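Local coordinates for protein VMS1 (Saccharomyces cerevisiae, PDB 5WHG) that cleaves polypeptidyl-tRNAs downstream of the ribosome-associated quality control pathway, releasing incompletely synthesized polypeptides for degradation, at residues A[208-213]-A[340-345]; A[219-224]-A[352-357]; A[311-316]-A[330-335]; A[240-245]-A[357-362]; A[250-255]-A[297-302]. One frame throughout, in Å; residues are numbered along the deposited sequence.

Overall arrangement
From the N-terminal side, segments 208-213, 219-224, 240-245 and 250-255 open interactions 1, 2, 4 and 5 in turn. The first to close is interaction 5, at 297-302; interaction 3 then opens at 311-316 and closes at 330-335. These two lie in series, both nested inside the loops of interactions 1, 2 and 4, which close at 340-345, 352-357 and 357-362 and cross one another. All five lie in the VLRF1 region. Interactions 1 and 2 lie on the face of the mixed sheet beneath helix 351-362, and interaction 4 joins that helix to helix 241-244. Interactions 3 and 5 belong to the opposite face, where helix 292-302 packs.

Interaction 1: residues A[208-213]-A[340-345]; sequences SALFMV and KSFPFT
Phe342 carries the loop's side of the contact with strand 207-214. Its side chain leaves the backbone toward the strand, and the ring meets two side chains in different ways. Met212, present as selenomethionine, reaches across at about a right angle and lays its CE methyl over one ring face, 4.0 Å from CZ of Phe342. Leu210 brings in CD2 obliquely, 4.2 Å from CE1 of Phe342. With chi1 of Met212 at -55° and the chain extended beyond CG, the methyl is carried well out from the strand to the ring. The polar approach is of another kind: the backbone O of Phe211 lies in the ring plane at its edge, 3.5 Å from CE2 of Phe342. No hydrogen bond links the two segments.

Strand 207-214 is the middle strand of the five-stranded mixed sheet, whereas 340-345 leaves the short outermost strand 339-340 on the way to helix 351-362. Ala357 of that helix touches both Met212 and Phe342, so helix, strand and loop share one hydrophobic layer. Were Phe342 replaced by an alanine, the Met212 methyl would probably lose the ring face it lies on, and Leu210 CD2 one of its aromatic neighbours. On the other face of the strand, Phe211 turns its ring away from the loop and packs on Leu300 of helix 292-302.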
# COMPACT_ATOMS: atom_id res chain seq x y z
N SER A 208 -0.42 3.59 -2.67
CA SER A 208 -1.33 2.46 -2.73
C SER A 208 -2.58 2.80 -1.93
O SER A 208 -2.56 3.69 -1.07
CB SER A 208 -0.69 1.17 -2.19
OG SER A 208 0.42 0.77 -2.98
N ALA A 209 -3.67 2.10 -2.21
CA ALA A 209 -4.91 2.29 -1.45
C ALA A 209 -5.17 1.10 -0.52
O ALA A 209 -4.74 -0.02 -0.79
CB ALA A 209 -6.10 2.53 -2.39
N LEU A 210 -5.87 1.36 0.60
CA LEU A 210 -6.21 0.31 1.56
C LEU A 210 -7.66 0.48 2.02
O LEU A 210 -8.05 1.56 2.46
CB LEU A 210 -5.28 0.33 2.77
CG LEU A 210 -3.76 0.43 2.57
CD1 LEU A 210 -3.04 0.73 3.90
CD2 LEU A 210 -3.21 -0.83 2.01
N PHE A 211 -8.44 -0.60 1.91
CA PHE A 211 -9.86 -0.61 2.22
C PHE A 211 -10.22 -1.89 2.97
O PHE A 211 -9.87 -2.99 2.53
CB PHE A 211 -10.69 -0.50 0.92
CG PHE A 211 -10.55 0.84 0.23
CD1 PHE A 211 -11.12 1.98 0.80
CD2 PHE A 211 -9.86 0.96 -0.97
CE1 PHE A 211 -11.00 3.22 0.18
CE2 PHE A 211 -9.74 2.20 -1.61
CZ PHE A 211 -10.31 3.34 -1.03
N MSE A 212 -10.89 -1.74 4.11
CA MSE A 212 -11.53 -2.85 4.78
C MSE A 212 -12.96 -2.50 5.16
O MSE A 212 -13.21 -1.43 5.69
CB MSE A 212 -10.78 -3.24 6.05
CG MSE A 212 -9.33 -3.55 5.88
SE MSE A 212 -8.52 -3.71 7.65
CE MSE A 212 -6.64 -3.69 7.14
N VAL A 213 -13.90 -3.41 4.92
CA VAL A 213 -15.29 -3.22 5.30
C VAL A 213 -15.76 -4.51 5.94
O VAL A 213 -15.30 -5.60 5.59
CB VAL A 213 -16.20 -2.83 4.10
CG1 VAL A 213 -16.25 -3.93 3.09
CG2 VAL A 213 -17.60 -2.50 4.54
N LYS A 340 -6.76 -6.20 -5.11
CA LYS A 340 -6.21 -7.43 -4.57
C LYS A 340 -6.66 -7.63 -3.13
O LYS A 340 -6.80 -6.67 -2.36
CB LYS A 340 -4.68 -7.42 -4.62
CG LYS A 340 -4.11 -7.18 -6.00
CD LYS A 340 -2.63 -6.95 -5.88
CE LYS A 340 -2.04 -6.61 -7.21
NZ LYS A 340 -0.56 -6.61 -7.10
N SER A 341 -6.85 -8.89 -2.76
CA SER A 341 -7.01 -9.23 -1.36
C SER A 341 -5.76 -8.89 -0.55
O SER A 341 -4.65 -8.78 -1.09
CB SER A 341 -7.31 -10.71 -1.20
OG SER A 341 -8.63 -10.97 -1.60
N PHE A 342 -5.95 -8.74 0.74
CA PHE A 342 -4.84 -8.79 1.68
C PHE A 342 -4.37 -10.23 1.83
O PHE A 342 -5.18 -11.11 2.14
CB PHE A 342 -5.25 -8.23 3.04
CG PHE A 342 -5.45 -6.74 3.08
CD1 PHE A 342 -4.39 -5.89 3.38
CD2 PHE A 342 -6.70 -6.18 2.85
CE1 PHE A 342 -4.57 -4.52 3.46
CE2 PHE A 342 -6.89 -4.79 2.91
CZ PHE A 342 -5.82 -3.97 3.23
N PRO A 343 -3.08 -10.52 1.63
CA PRO A 343 -2.62 -11.92 1.74
C PRO A 343 -2.49 -12.42 3.18
O PRO A 343 -1.70 -13.32 3.46
CB PRO A 343 -1.26 -11.88 1.04
CG PRO A 343 -0.79 -10.50 1.24
CD PRO A 343 -2.02 -9.63 1.16
N PHE A 344 -3.26 -11.86 4.10
CA PHE A 344 -3.23 -12.29 5.49
C PHE A 344 -4.51 -11.82 6.15
O PHE A 344 -5.10 -10.82 5.74
CB PHE A 344 -2.02 -11.73 6.23
CG PHE A 344 -1.73 -10.32 5.85
CD1 PHE A 344 -2.46 -9.28 6.39
CD2 PHE A 344 -0.75 -10.04 4.91
CE1 PHE A 344 -2.22 -7.98 6.01
CE2 PHE A 344 -0.49 -8.75 4.53
CZ PHE A 344 -1.23 -7.71 5.08
N THR A 345 -4.95 -12.55 7.18
CA THR A 345 -6.16 -12.13 7.87
C THR A 345 -5.95 -10.78 8.55
O THR A 345 -4.82 -10.40 8.89
CB THR A 345 -6.60 -13.16 8.90
OG1 THR A 345 -5.59 -13.25 9.91
CG2 THR A 345 -6.80 -14.50 8.24

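Interaction 2: residues A[219-224]-A[352-357]; sequences AGAIVS and LELKKA
Leu354 lays its CD1 methyl over three consecutive residues of strand 217-224, Ala219, Gly220 and Ala221. The methyl lies 3.7 Å from CB of Ala219 and 3.8 Å from CB of Ala221, and so sits between two side chains that both point at the helix. Between them the strand offers bare backbone, and atom C of Gly220 is 3.4 Å from CD1 of Leu354. The second branch is less engaged: CD2 of Leu354 comes to 3.9 Å from the carbonyl O of Ala219. Leu354 has CG anti to its own carbonyl carbon (chi1 -68°), and chi2 near 180° directs CD1 onward to the strand.

This is a helix laid on a sheet, with the helix segment crossing the strand segment at -54° and their axes approaching to 8.6 Å. Alanine, glycine and alanine in succession give the strand a low surface, on which a single leucine can span the gap without interlocking with larger side chains. A serine in place of Leu354 would probably leave both alanine methyls short of apolar cover and set a hydroxyl in a buried, nonpolar layer. Beside this contact, Met212 of the adjacent strand 207-214 also packs against Leu354. At the other flank, Phe248 of strand 247-255 touches Ala221 and Lys355.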
# COMPACT_ATOMS: atom_id res chain seq x y z
N ALA A 219 -13.06 1.29 6.96
CA ALA A 219 -11.86 2.10 7.05
C ALA A 219 -11.15 2.08 5.69
O ALA A 219 -10.92 1.00 5.13
CB ALA A 219 -10.91 1.61 8.14
N GLY A 220 -10.82 3.26 5.16
CA GLY A 220 -10.03 3.35 3.96
C GLY A 220 -8.90 4.35 4.15
O GLY A 220 -8.97 5.24 5.01
N ALA A 221 -7.85 4.18 3.35
CA ALA A 221 -6.74 5.13 3.37
C ALA A 221 -6.01 5.11 2.03
O ALA A 221 -6.00 4.10 1.32
CB ALA A 221 -5.77 4.82 4.51
N ILE A 222 -5.42 6.26 1.67
CA ILE A 222 -4.43 6.36 0.60
C ILE A 222 -3.07 6.48 1.28
O ILE A 222 -2.80 7.45 1.98
CB ILE A 222 -4.70 7.56 -0.33
CG1 ILE A 222 -6.09 7.49 -0.99
CG2 ILE A 222 -3.62 7.67 -1.39
CD1 ILE A 222 -6.35 6.24 -1.85
N VAL A 223 -2.21 5.47 1.10
CA VAL A 223 -0.93 5.41 1.81
C VAL A 223 0.19 5.80 0.85
O VAL A 223 0.24 5.32 -0.29
CB VAL A 223 -0.68 4.02 2.41
CG1 VAL A 223 -0.71 2.93 1.32
CG2 VAL A 223 0.66 3.98 3.17
N SER A 224 1.08 6.68 1.30
CA SER A 224 2.28 6.98 0.55
C SER A 224 3.34 5.92 0.79
O SER A 224 3.53 5.46 1.92
CB SER A 224 2.84 8.34 0.95
OG SER A 224 4.26 8.33 0.88
N LEU A 352 -5.97 2.28 12.58
CA LEU A 352 -4.78 1.62 13.08
C LEU A 352 -4.62 0.25 12.43
O LEU A 352 -3.50 -0.16 12.10
CB LEU A 352 -4.83 1.52 14.61
CG LEU A 352 -3.58 0.85 15.19
CD1 LEU A 352 -2.44 1.84 15.51
CD2 LEU A 352 -3.95 0.03 16.40
N GLU A 353 -5.73 -0.44 12.17
CA GLU A 353 -5.65 -1.74 11.49
C GLU A 353 -5.17 -1.60 10.04
O GLU A 353 -4.48 -2.48 9.54
CB GLU A 353 -7.02 -2.43 11.55
CG GLU A 353 -7.08 -3.76 10.79
CD GLU A 353 -6.06 -4.80 11.26
OE1 GLU A 353 -6.05 -5.15 12.47
OE2 GLU A 353 -5.26 -5.26 10.41
N LEU A 354 -5.54 -0.51 9.36
CA LEU A 354 -4.98 -0.23 8.04
C LEU A 354 -3.46 -0.07 8.11
O LEU A 354 -2.74 -0.51 7.20
CB LEU A 354 -5.65 1.02 7.46
CG LEU A 354 -7.14 0.89 7.09
CD1 LEU A 354 -7.68 2.13 6.43
CD2 LEU A 354 -7.41 -0.32 6.19
N LYS A 355 -2.95 0.56 9.18
CA LYS A 355 -1.51 0.72 9.34
C LYS A 355 -0.84 -0.62 9.67
O LYS A 355 0.28 -0.89 9.21
CB LYS A 355 -1.20 1.74 10.43
CG LYS A 355 -1.77 3.13 10.24
CD LYS A 355 -1.11 4.10 11.22
CE LYS A 355 -1.47 5.55 10.92
NZ LYS A 355 -0.61 6.49 11.69
N LYS A 356 -1.48 -1.44 10.51
CA LYS A 356 -0.97 -2.78 10.77
C LYS A 356 -0.82 -3.54 9.46
O LYS A 356 0.25 -4.09 9.16
CB LYS A 356 -1.91 -3.53 11.73
CG LYS A 356 -1.51 -5.00 12.11
CD LYS A 356 -2.09 -6.08 11.15
CE LYS A 356 -1.28 -7.39 11.17
NZ LYS A 356 -1.74 -8.41 10.18
N ALA A 357 -1.88 -3.55 8.65
CA ALA A 357 -1.83 -4.22 7.36
C ALA A 357 -0.70 -3.68 6.50
O ALA A 357 0.04 -4.45 5.89
CB ALA A 357 -3.18 -4.06 6.66

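Interaction 3: residues A[311-316]-A[330-335]; sequences DNIFIR and TVLNKG
Leu332 meets Ile313 and Ile315 in a purely apolar contact between a loop and strand 313-316. The loop is shaped for this two residues earlier, at Thr330, whose OG1 accepts a hydrogen bond from the backbone N of Leu332 (3.0 Å, with an N-H...O angle of 148°). This is an ST turn. The same hydroxyl is also hydrogen-bonded to the backbone O of Phe326, so it has two backbone partners. Val331, at the crest of the turn, faces another way and packs on Leu300 of helix 292-302.

Next comes Leu332, whose side chain points at the strand and parts its two methyls between the isoleucines. CD2 of Leu332 comes to 3.9 Å from CD1 of Ile313, the two side chains crossing obliquely. CD1 of Leu332 lies more loosely, 4.5 Å from CD1 of Ile315. With chi1 at -60° and chi2 at 159°, Ile313 has its CG1 arm stretched outward, so that the terminal methyl, not the CG2 branch, does the touching. Beyond Leu332 the chain runs through exposed residues before returning as strand 339-340.

That strand pairs with 313-316 in parallel, and Ile339 touches both Leu332 and Ile315. Phe211, which packs on Leu300 of helix 292-302, also touches Ile313, placing the contact on the sheet face that this helix covers. With methyl groups alone meeting across the gap, the contact rests on shape and exclusion of water, while the Thr330 hydroxyl is used on the loop's own backbone.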
# COMPACT_ATOMS: atom_id res chain seq x y z
N ASP A 311 -0.53 2.14 -7.25
CA ASP A 311 0.09 0.86 -7.61
C ASP A 311 -0.88 -0.29 -7.37
O ASP A 311 -1.25 -1.01 -8.29
CB ASP A 311 1.36 0.64 -6.78
CG ASP A 311 2.60 1.32 -7.36
OD1 ASP A 311 2.49 2.46 -7.88
OD2 ASP A 311 3.70 0.71 -7.27
N ASN A 312 -1.30 -0.46 -6.11
CA ASN A 312 -2.21 -1.51 -5.71
C ASN A 312 -3.38 -0.92 -4.94
O ASN A 312 -3.25 0.12 -4.28
CB ASN A 312 -1.51 -2.56 -4.83
CG ASN A 312 -0.37 -3.25 -5.56
OD1 ASN A 312 -0.57 -3.98 -6.54
ND2 ASN A 312 0.83 -3.06 -5.06
N ILE A 313 -4.52 -1.59 -5.04
CA ILE A 313 -5.69 -1.28 -4.24
C ILE A 313 -6.07 -2.55 -3.46
O ILE A 313 -6.67 -3.48 -4.02
CB ILE A 313 -6.85 -0.77 -5.11
CG1 ILE A 313 -6.41 0.51 -5.83
CG2 ILE A 313 -8.07 -0.51 -4.26
CD1 ILE A 313 -7.22 0.88 -7.10
N PHE A 314 -5.70 -2.60 -2.18
CA PHE A 314 -5.97 -3.75 -1.30
C PHE A 314 -7.33 -3.59 -0.61
O PHE A 314 -7.57 -2.59 0.07
CB PHE A 314 -4.87 -3.91 -0.24
CG PHE A 314 -3.56 -4.39 -0.80
CD1 PHE A 314 -3.43 -5.69 -1.28
CD2 PHE A 314 -2.46 -3.54 -0.88
CE1 PHE A 314 -2.22 -6.13 -1.82
CE2 PHE A 314 -1.25 -3.98 -1.41
CZ PHE A 314 -1.13 -5.27 -1.89
N ILE A 315 -8.20 -4.59 -0.78
CA ILE A 315 -9.56 -4.55 -0.25
C ILE A 315 -9.83 -5.83 0.52
O ILE A 315 -9.61 -6.93 -0.00
CB ILE A 315 -10.60 -4.40 -1.38
CG1 ILE A 315 -10.24 -3.27 -2.31
CG2 ILE A 315 -11.99 -4.12 -0.79
CD1 ILE A 315 -11.39 -2.88 -3.24
N ARG A 316 -10.35 -5.70 1.73
CA ARG A 316 -10.94 -6.83 2.44
C ARG A 316 -12.43 -6.62 2.58
O ARG A 316 -12.88 -5.66 3.23
CB ARG A 316 -10.34 -7.08 3.82
CG ARG A 316 -11.22 -8.15 4.52
CD ARG A 316 -10.61 -8.86 5.69
NE ARG A 316 -10.43 -8.02 6.89
CZ ARG A 316 -11.39 -7.35 7.53
NH1 ARG A 316 -12.66 -7.35 7.11
NH2 ARG A 316 -11.07 -6.64 8.60
N THR A 330 -19.05 2.30 -9.65
CA THR A 330 -18.21 3.26 -8.93
C THR A 330 -17.11 3.82 -9.83
O THR A 330 -17.27 3.87 -11.05
CB THR A 330 -17.59 2.60 -7.69
OG1 THR A 330 -16.55 1.71 -8.09
CG2 THR A 330 -18.62 1.81 -6.93
N VAL A 331 -16.00 4.28 -9.23
CA VAL A 331 -14.84 4.68 -10.02
C VAL A 331 -13.81 3.56 -10.17
O VAL A 331 -12.84 3.73 -10.92
CB VAL A 331 -14.17 5.94 -9.44
CG1 VAL A 331 -15.17 7.08 -9.32
CG2 VAL A 331 -13.51 5.66 -8.10
N LEU A 332 -13.99 2.43 -9.48
CA LEU A 332 -13.21 1.23 -9.73
C LEU A 332 -13.96 0.32 -10.69
O LEU A 332 -15.17 0.13 -10.57
CB LEU A 332 -12.92 0.47 -8.44
CG LEU A 332 -12.16 1.30 -7.40
CD1 LEU A 332 -11.84 0.50 -6.14
CD2 LEU A 332 -10.90 1.89 -8.02
N ASN A 333 -13.24 -0.26 -11.63
CA ASN A 333 -13.84 -1.23 -12.53
C ASN A 333 -13.54 -2.64 -12.03
O ASN A 333 -12.44 -2.92 -11.54
CB ASN A 333 -13.34 -1.04 -13.95
CG ASN A 333 -13.53 0.38 -14.43
OD1 ASN A 333 -12.57 1.05 -14.84
ND2 ASN A 333 -14.77 0.88 -14.35
N LYS A 334 -14.54 -3.50 -12.12
CA LYS A 334 -14.35 -4.90 -11.79
C LYS A 334 -13.33 -5.50 -12.76
O LYS A 334 -13.24 -5.12 -13.93
CB LYS A 334 -15.68 -5.66 -11.85
CG LYS A 334 -15.81 -6.77 -10.82
CD LYS A 334 -16.78 -7.87 -11.29
CE LYS A 334 -16.40 -9.24 -10.72
NZ LYS A 334 -17.02 -10.37 -11.47
N GLY A 335 -12.52 -6.43 -12.25
CA GLY A 335 -11.41 -6.88 -13.07
C GLY A 335 -10.39 -5.80 -13.31
O GLY A 335 -9.95 -5.61 -14.46

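Interaction 4: residues A[240-245]-A[357-362]; sequences TLIEQA and AWCELS
Cys359 and Ile242 make the close part of this contact between helix 351-362 and the short, weakly bonded helix 241-244. The thiol sulfur SG of Cys359 lies 3.5 Å from the CG2 methyl of Ile242, which stands anti to the backbone N of Ile242 while CG1 lies beside that N. From the longer helix the cysteine sends its short side chain straight at the shorter one, with no hydrogen bond between the two segments.

Glu243 marks the looser side, where SG of Cys359 comes to 4.1 Å from CA of Glu243 and the carboxylate leads off elsewhere. It turns back to the start of its own helix and forms a capping box with Thr240. There, OG1 of Thr240, the N-cap, accepts a nearly straight bond from N of Glu243 (3.1 Å, 168°). In return, OE1 of Glu243 takes the backbone N of Thr240 at 3.1 Å, approached from 35° above the carboxylate plane. Thr240 itself is exposed.

Ile242 also rests on Tyr363, farther along the chain. On another side of helix 351-362, Trp358 packs on Ser208 and Leu210 of strand 207-214, leaving this helix between the sheet and the short helix 241-244, from which the chain passes on to strand 247-255.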
# COMPACT_ATOMS: atom_id res chain seq x y z
N THR A 240 3.57 2.38 17.71
CA THR A 240 4.98 2.02 17.60
C THR A 240 5.68 2.95 16.60
O THR A 240 5.06 3.69 15.83
CB THR A 240 5.13 0.56 17.19
OG1 THR A 240 4.83 0.39 15.79
CG2 THR A 240 4.20 -0.32 18.01
N LEU A 241 7.02 2.90 16.62
CA LEU A 241 7.80 3.72 15.70
C LEU A 241 7.59 3.27 14.25
O LEU A 241 7.57 4.10 13.34
CB LEU A 241 9.28 3.67 16.07
CG LEU A 241 9.67 4.26 17.43
CD1 LEU A 241 9.02 5.63 17.65
CD2 LEU A 241 9.36 3.31 18.58
N ILE A 242 7.43 1.96 14.03
CA ILE A 242 7.18 1.46 12.68
C ILE A 242 5.82 1.94 12.18
O ILE A 242 5.68 2.38 11.03
CB ILE A 242 7.32 -0.08 12.68
CG1 ILE A 242 8.80 -0.44 12.84
CG2 ILE A 242 6.81 -0.71 11.40
CD1 ILE A 242 9.67 0.02 11.69
N GLU A 243 4.79 1.89 13.04
CA GLU A 243 3.49 2.42 12.65
C GLU A 243 3.50 3.94 12.55
O GLU A 243 2.81 4.51 11.70
CB GLU A 243 2.42 1.97 13.65
CG GLU A 243 2.04 0.50 13.55
CD GLU A 243 1.78 -0.12 14.91
OE1 GLU A 243 1.75 0.63 15.91
OE2 GLU A 243 1.60 -1.36 14.98
N GLN A 244 4.28 4.61 13.40
CA GLN A 244 4.28 6.06 13.38
C GLN A 244 4.86 6.64 12.09
O GLN A 244 4.70 7.84 11.85
CB GLN A 244 5.04 6.58 14.58
CG GLN A 244 4.50 7.89 15.08
CD GLN A 244 5.24 8.36 16.30
OE1 GLN A 244 6.05 7.63 16.87
NE2 GLN A 244 4.96 9.59 16.72
N ALA A 245 5.50 5.83 11.26
CA ALA A 245 6.13 6.31 10.04
C ALA A 245 5.25 6.09 8.81
O ALA A 245 5.63 6.53 7.71
CB ALA A 245 7.49 5.63 9.84
N ALA A 357 -1.88 -3.55 8.65
CA ALA A 357 -1.83 -4.22 7.36
C ALA A 357 -0.70 -3.68 6.50
O ALA A 357 0.04 -4.45 5.89
CB ALA A 357 -3.18 -4.06 6.66
N TRP A 358 -0.56 -2.35 6.44
CA TRP A 358 0.48 -1.77 5.59
C TRP A 358 1.87 -2.19 6.06
O TRP A 358 2.71 -2.60 5.25
CB TRP A 358 0.38 -0.25 5.54
CG TRP A 358 1.40 0.33 4.59
CD1 TRP A 358 2.44 1.16 4.89
CD2 TRP A 358 1.49 0.08 3.18
NE1 TRP A 358 3.17 1.46 3.76
CE2 TRP A 358 2.61 0.80 2.69
CE3 TRP A 358 0.74 -0.69 2.27
CZ2 TRP A 358 2.99 0.79 1.34
CZ3 TRP A 358 1.12 -0.71 0.93
CH2 TRP A 358 2.24 0.03 0.47
N CYS A 359 2.14 -2.09 7.36
CA CYS A 359 3.46 -2.50 7.85
C CYS A 359 3.71 -3.97 7.57
O CYS A 359 4.84 -4.36 7.26
CB CYS A 359 3.61 -2.21 9.34
SG CYS A 359 3.73 -0.46 9.76
N GLU A 360 2.66 -4.79 7.65
CA GLU A 360 2.75 -6.21 7.31
C GLU A 360 3.04 -6.45 5.83
O GLU A 360 3.63 -7.48 5.48
CB GLU A 360 1.45 -6.91 7.71
CG GLU A 360 1.39 -8.37 7.37
CD GLU A 360 2.55 -9.13 7.96
OE1 GLU A 360 3.14 -9.95 7.23
OE2 GLU A 360 2.89 -8.88 9.14
N LEU A 361 2.64 -5.55 4.92
CA LEU A 361 2.95 -5.74 3.51
C LEU A 361 4.28 -5.12 3.08
O LEU A 361 4.88 -5.57 2.10
CB LEU A 361 1.85 -5.14 2.62
CG LEU A 361 0.46 -5.76 2.50
CD1 LEU A 361 -0.55 -4.68 2.10
CD2 LEU A 361 0.46 -6.88 1.47
N SER A 362 4.75 -4.11 3.80
CA SER A 362 5.79 -3.24 3.27
C SER A 362 7.17 -3.48 3.88
O SER A 362 8.12 -2.79 3.51
CB SER A 362 5.36 -1.77 3.47
OG SER A 362 5.15 -1.48 4.84

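Interaction 5: residues A[250-255]-A[297-302]; sequences EHKTFH and QGVLKD
An apolar contact at the margin of the fold joins Phe254 and Lys252, on the outermost strand 247-255 of the mixed sheet, to Val299 of helix 292-302. The two side chains of Phe254 and Val299 come from opposite directions, and the CG2 methyl of Val299 meets the ring at its edge, in the ring plane, 3.6 Å from CE2 of Phe254. The same methyl is 3.9 Å from CZ of Phe254, so it sits against the CE2–CZ edge of the ring. Phe254 holds its ring with chi1 at 42°, in the crowded position between backbone N and carbonyl carbon, which brings that edge to the valine methyl.

Two residues back along the strand, Lys252 contributes only the aliphatic part of its chain, CG lying 4.5 Å from CG2 of Val299. The lysine chain then runs on past Val299, and NZ remains 6.1 Å from OD2 of Asp302, too far for a salt bridge. Leu292 and Ile296 of the helix also touch Phe254, while its ring stacks with that of Phe218 on the neighbouring strand.

The join of edge strand to helix therefore depends on hydrocarbon surface, and the opposite charges of Lys252 and Asp302 probably add no more than a weak, long-range attraction.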
# COMPACT_ATOMS: atom_id res chain seq x y z
N GLU A 250 -4.64 10.37 2.75
CA GLU A 250 -6.02 10.51 3.18
C GLU A 250 -6.41 9.28 3.99
O GLU A 250 -5.80 8.22 3.87
CB GLU A 250 -6.98 10.68 2.00
CG GLU A 250 -6.52 11.62 0.89
CD GLU A 250 -6.67 13.11 1.20
OE1 GLU A 250 -7.13 13.45 2.31
OE2 GLU A 250 -6.31 13.93 0.33
N HIS A 251 -7.43 9.43 4.83
CA HIS A 251 -7.93 8.29 5.58
C HIS A 251 -9.33 8.63 6.07
O HIS A 251 -9.58 9.76 6.47
CB HIS A 251 -7.04 7.93 6.77
CG HIS A 251 -7.07 8.95 7.85
ND1 HIS A 251 -7.91 8.84 8.94
CD2 HIS A 251 -6.42 10.12 7.99
CE1 HIS A 251 -7.76 9.90 9.71
NE2 HIS A 251 -6.86 10.70 9.15
N LYS A 252 -10.21 7.64 6.05
CA LYS A 252 -11.58 7.80 6.51
C LYS A 252 -12.01 6.53 7.22
O LYS A 252 -11.58 5.44 6.85
CB LYS A 252 -12.54 8.11 5.34
CG LYS A 252 -13.60 9.17 5.65
CD LYS A 252 -13.08 10.57 5.30
CE LYS A 252 -14.02 11.67 5.82
NZ LYS A 252 -13.53 13.05 5.49
N THR A 253 -12.82 6.67 8.28
CA THR A 253 -13.51 5.55 8.91
C THR A 253 -14.88 6.01 9.37
O THR A 253 -14.99 7.02 10.08
CB THR A 253 -12.76 4.96 10.12
OG1 THR A 253 -12.73 5.91 11.18
CG2 THR A 253 -11.35 4.62 9.78
N PHE A 254 -15.92 5.26 9.01
CA PHE A 254 -17.26 5.45 9.56
C PHE A 254 -17.94 4.10 9.78
O PHE A 254 -17.41 3.05 9.41
CB PHE A 254 -18.10 6.35 8.65
CG PHE A 254 -17.95 6.04 7.20
CD1 PHE A 254 -18.57 4.94 6.63
CD2 PHE A 254 -17.21 6.88 6.38
CE1 PHE A 254 -18.43 4.68 5.27
CE2 PHE A 254 -17.07 6.63 5.02
CZ PHE A 254 -17.68 5.53 4.47
N HIS A 255 -19.13 4.14 10.39
CA HIS A 255 -19.91 2.94 10.66
C HIS A 255 -21.40 3.20 10.43
O HIS A 255 -21.91 4.28 10.72
CB HIS A 255 -19.72 2.45 12.11
CG HIS A 255 -20.85 1.61 12.63
ND1 HIS A 255 -20.96 0.25 12.38
CD2 HIS A 255 -21.92 1.92 13.39
CE1 HIS A 255 -22.04 -0.22 12.96
NE2 HIS A 255 -22.65 0.77 13.58
N GLN A 297 -19.09 4.57 -1.76
CA GLN A 297 -18.97 5.10 -3.10
C GLN A 297 -18.66 6.60 -3.08
O GLN A 297 -18.02 7.10 -4.00
CB GLN A 297 -20.22 4.79 -3.89
CG GLN A 297 -20.27 3.31 -4.16
CD GLN A 297 -21.42 2.89 -5.03
OE1 GLN A 297 -21.38 1.80 -5.59
NE2 GLN A 297 -22.46 3.72 -5.13
N GLY A 298 -19.08 7.30 -2.03
CA GLY A 298 -18.68 8.69 -1.88
C GLY A 298 -17.20 8.87 -1.63
O GLY A 298 -16.57 9.78 -2.18
N VAL A 299 -16.62 8.03 -0.76
CA VAL A 299 -15.18 8.10 -0.52
C VAL A 299 -14.41 7.76 -1.79
O VAL A 299 -13.38 8.37 -2.07
CB VAL A 299 -14.76 7.18 0.64
CG1 VAL A 299 -13.24 7.23 0.81
CG2 VAL A 299 -15.45 7.56 1.93
N LEU A 300 -14.91 6.80 -2.57
CA LEU A 300 -14.16 6.39 -3.76
C LEU A 300 -14.14 7.50 -4.80
O LEU A 300 -13.08 7.83 -5.34
CB LEU A 300 -14.73 5.10 -4.35
CG LEU A 300 -14.62 3.87 -3.45
CD1 LEU A 300 -15.06 2.60 -4.18
CD2 LEU A 300 -13.23 3.73 -2.89
N LYS A 301 -15.30 8.11 -5.08
CA LYS A 301 -15.33 9.29 -5.94
C LYS A 301 -14.45 10.39 -5.36
O LYS A 301 -13.65 11.00 -6.08
CB LYS A 301 -16.77 9.77 -6.13
CG LYS A 301 -16.91 11.12 -6.88
CD LYS A 301 -17.00 10.98 -8.41
CE LYS A 301 -18.38 10.54 -8.84
NZ LYS A 301 -18.50 10.38 -10.33
N ASP A 302 -14.53 10.62 -4.06
CA ASP A 302 -13.72 11.67 -3.47
C ASP A 302 -12.22 11.45 -3.70
O ASP A 302 -11.46 12.41 -3.85
CB ASP A 302 -14.05 11.78 -1.99
CG ASP A 302 -13.78 13.14 -1.43
OD1 ASP A 302 -12.86 13.81 -1.95
OD2 ASP A 302 -14.50 13.52 -0.48